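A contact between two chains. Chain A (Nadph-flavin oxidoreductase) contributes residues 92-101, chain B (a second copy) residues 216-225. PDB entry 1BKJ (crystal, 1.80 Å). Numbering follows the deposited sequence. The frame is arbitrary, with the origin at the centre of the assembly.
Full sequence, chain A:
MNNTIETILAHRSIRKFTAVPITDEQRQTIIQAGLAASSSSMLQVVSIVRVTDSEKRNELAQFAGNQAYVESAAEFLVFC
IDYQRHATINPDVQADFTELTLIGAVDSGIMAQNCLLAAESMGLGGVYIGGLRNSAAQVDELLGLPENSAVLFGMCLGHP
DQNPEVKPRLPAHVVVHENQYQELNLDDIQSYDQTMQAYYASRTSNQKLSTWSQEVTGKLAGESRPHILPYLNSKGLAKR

Chain A 92-101: DVQADFTELT
Chain B (216-225) VTGKLAGESR

How do the two backbones run? Chain A is extended from Val93(A) (phi/psi -59/130) to Gln94(A) (-104/98), turns through Ala95(A) and Asp96(A), and runs into a helix that includes Glu99(A) to Thr101(A) and continues beyond. Chain B leaves a helix, then extends through Glu223(B) and Ser224(B) to Arg225(B) (35/67). They advance together: Val93(A) CA lies 4.2 Å from Ala221(B) CA, Glu99(A) CA 6.2 Å from Arg225(B) CA.

What do the carbonyls of Leu220(B) and Ala221(B) bond to? Gln94(A) N donates to Leu220(B) O at 2.9 Å, nearly straight at 169°. The side chain of Gln94(A) (chi1 m, chi2 t, chi3 80°) reaches onward, so its NE2 donates to Ala221(B) O at 3.2 Å.

Which apolar groups meet? Leu220(B) (m, t) points toward chain A; its CB lies 3.9 Å from CG1 of Val93(A) (chi1 t), its CD2 3.7 Å from CD2 of Leu100(A) (m, t). Phe97(A) (m, chi2 -84°) lays one ring face beneath Ser224(B) N, with CZ 3.8 Å from Glu223(B) CB.

Where do charge and water enter? Glu99(A) (t, p, chi3 7°) folds so that OE2 accepts from NH1 of extended Arg225(B) (m, t, t) at 2.8 Å, a salt bridge at the guanidinium edge. One water, 2.8 Å from each, links Gln94(A) O, Gly222(B) O and Ser224(B) OG (chi1 m).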

# COMPACT_ATOMS: atom_id res chain seq x y z
N ASP A 92 -4.01 6.93 -26.23
CA ASP A 92 -5.44 6.75 -26.00
C ASP A 92 -5.81 6.31 -24.58
O ASP A 92 -6.99 6.22 -24.26
CB ASP A 92 -6.06 5.77 -27.02
CG ASP A 92 -6.16 6.36 -28.42
OD1 ASP A 92 -6.32 7.60 -28.56
OD2 ASP A 92 -6.09 5.56 -29.38
N VAL A 93 -4.80 6.09 -23.74
CA VAL A 93 -4.97 5.70 -22.34
C VAL A 93 -5.77 6.78 -21.58
O VAL A 93 -5.51 7.98 -21.74
CB VAL A 93 -3.55 5.47 -21.67
CG1 VAL A 93 -3.61 5.45 -20.13
CG2 VAL A 93 -2.96 4.16 -22.13
N GLN A 94 -6.80 6.33 -20.87
CA GLN A 94 -7.67 7.18 -20.04
C GLN A 94 -7.23 6.94 -18.60
O GLN A 94 -7.62 5.94 -17.98
CB GLN A 94 -9.16 6.83 -20.22
CG GLN A 94 -9.67 6.96 -21.67
CD GLN A 94 -11.18 6.93 -21.78
OE1 GLN A 94 -11.85 7.94 -21.54
NE2 GLN A 94 -11.74 5.79 -22.17
N ALA A 95 -6.38 7.84 -18.11
CA ALA A 95 -5.81 7.75 -16.77
C ALA A 95 -6.53 8.50 -15.63
O ALA A 95 -6.11 8.41 -14.47
CB ALA A 95 -4.34 8.18 -16.84
N ASP A 96 -7.65 9.16 -15.96
CA ASP A 96 -8.40 9.99 -15.00
C ASP A 96 -9.45 9.36 -14.09
O ASP A 96 -10.08 10.06 -13.29
CB ASP A 96 -8.95 11.24 -15.70
CG ASP A 96 -9.99 10.93 -16.78
OD1 ASP A 96 -9.84 9.94 -17.53
OD2 ASP A 96 -10.97 11.70 -16.88
N PHE A 97 -9.67 8.05 -14.21
CA PHE A 97 -10.64 7.38 -13.35
C PHE A 97 -10.04 7.17 -11.96
O PHE A 97 -8.89 6.72 -11.84
CB PHE A 97 -11.05 6.04 -13.96
CG PHE A 97 -11.89 6.17 -15.19
CD1 PHE A 97 -13.29 6.34 -15.08
CD2 PHE A 97 -11.30 6.12 -16.46
CE1 PHE A 97 -14.10 6.46 -16.23
CE2 PHE A 97 -12.09 6.23 -17.63
CZ PHE A 97 -13.50 6.40 -17.51
N THR A 98 -10.82 7.48 -10.91
CA THR A 98 -10.40 7.34 -9.50
C THR A 98 -9.87 5.93 -9.18
O THR A 98 -8.95 5.79 -8.36
CB THR A 98 -11.54 7.78 -8.55
OG1 THR A 98 -11.84 9.16 -8.80
CG2 THR A 98 -11.17 7.62 -7.07
N GLU A 99 -10.38 4.91 -9.89
CA GLU A 99 -9.94 3.52 -9.75
C GLU A 99 -8.43 3.40 -9.93
O GLU A 99 -7.75 2.70 -9.18
CB GLU A 99 -10.66 2.65 -10.79
CG GLU A 99 -10.06 1.26 -11.11
CD GLU A 99 -10.15 0.25 -9.98
OE1 GLU A 99 -10.78 0.52 -8.94
OE2 GLU A 99 -9.59 -0.85 -10.15
N LEU A 100 -7.92 4.13 -10.92
CA LEU A 100 -6.50 4.14 -11.25
C LEU A 100 -5.61 4.79 -10.19
O LEU A 100 -4.48 4.35 -9.97
CB LEU A 100 -6.31 4.72 -12.66
CG LEU A 100 -7.03 3.89 -13.74
CD1 LEU A 100 -6.79 4.50 -15.08
CD2 LEU A 100 -6.60 2.43 -13.74
N THR A 101 -6.16 5.79 -9.50
CA THR A 101 -5.47 6.47 -8.41
C THR A 101 -5.47 5.53 -7.18
O THR A 101 -4.48 5.47 -6.46
CB THR A 101 -6.10 7.88 -8.12
OG1 THR A 101 -5.79 8.75 -9.21
CG2 THR A 101 -5.57 8.50 -6.82
N VAL B 216 -1.85 -4.26 -21.51
CA VAL B 216 -2.13 -3.33 -20.41
C VAL B 216 -2.64 -1.97 -20.87
O VAL B 216 -3.58 -1.46 -20.27
CB VAL B 216 -0.95 -3.18 -19.38
CG1 VAL B 216 -0.59 -4.54 -18.78
CG2 VAL B 216 0.28 -2.46 -19.97
N THR B 217 -2.07 -1.41 -21.94
CA THR B 217 -2.54 -0.12 -22.46
C THR B 217 -3.91 -0.26 -23.15
O THR B 217 -4.69 0.69 -23.18
CB THR B 217 -1.53 0.59 -23.39
OG1 THR B 217 -1.23 -0.23 -24.53
CG2 THR B 217 -0.25 0.93 -22.63
N GLY B 218 -4.20 -1.47 -23.65
CA GLY B 218 -5.49 -1.76 -24.27
C GLY B 218 -6.59 -1.72 -23.21
O GLY B 218 -7.67 -1.20 -23.46
N LYS B 219 -6.28 -2.21 -22.01
CA LYS B 219 -7.20 -2.21 -20.87
C LYS B 219 -7.43 -0.77 -20.38
O LYS B 219 -8.57 -0.39 -20.06
CB LYS B 219 -6.65 -3.07 -19.73
N LEU B 220 -6.37 0.03 -20.38
CA LEU B 220 -6.43 1.42 -19.92
C LEU B 220 -7.04 2.38 -20.94
O LEU B 220 -7.41 3.51 -20.60
CB LEU B 220 -5.05 1.91 -19.48
CG LEU B 220 -4.44 1.24 -18.25
CD1 LEU B 220 -3.07 1.83 -17.97
CD2 LEU B 220 -5.33 1.39 -17.03
N ALA B 221 -7.19 1.91 -22.18
CA ALA B 221 -7.80 2.69 -23.26
C ALA B 221 -9.32 2.63 -23.10
O ALA B 221 -10.03 3.46 -23.65
CB ALA B 221 -7.37 2.16 -24.62
N GLY B 222 -9.80 1.65 -22.34
CA GLY B 222 -11.22 1.52 -22.05
C GLY B 222 -11.51 2.23 -20.74
O GLY B 222 -10.68 3.01 -20.27
N GLU B 223 -12.67 1.98 -20.14
CA GLU B 223 -13.03 2.63 -18.87
C GLU B 223 -12.64 1.72 -17.72
O GLU B 223 -12.90 0.51 -17.77
CB GLU B 223 -14.52 2.96 -18.82
CG GLU B 223 -14.97 3.85 -20.00
CD GLU B 223 -16.44 4.27 -19.95
OE1 GLU B 223 -17.31 3.43 -19.56
OE2 GLU B 223 -16.71 5.44 -20.33
N SER B 224 -11.99 2.27 -16.70
CA SER B 224 -11.55 1.48 -15.56
C SER B 224 -12.47 1.68 -14.38
O SER B 224 -12.42 2.73 -13.73
CB SER B 224 -10.12 1.86 -15.17
OG SER B 224 -9.20 1.53 -16.19
N ARG B 225 -13.34 0.69 -14.14
CA ARG B 225 -14.34 0.67 -13.06
C ARG B 225 -14.91 2.08 -12.74
O ARG B 225 -14.64 2.64 -11.67
CB ARG B 225 -13.74 -0.01 -11.81
CG ARG B 225 -13.27 -1.44 -12.06
CD ARG B 225 -12.90 -2.19 -10.79
NE ARG B 225 -12.58 -3.60 -11.05
CZ ARG B 225 -11.42 -4.20 -10.76
NH1 ARG B 225 -10.43 -3.52 -10.18
NH2 ARG B 225 -11.26 -5.49 -11.01
O HOH W 1 -9.19 3.62 -18.01
O HOH W 2 -12.96 4.92 -11.37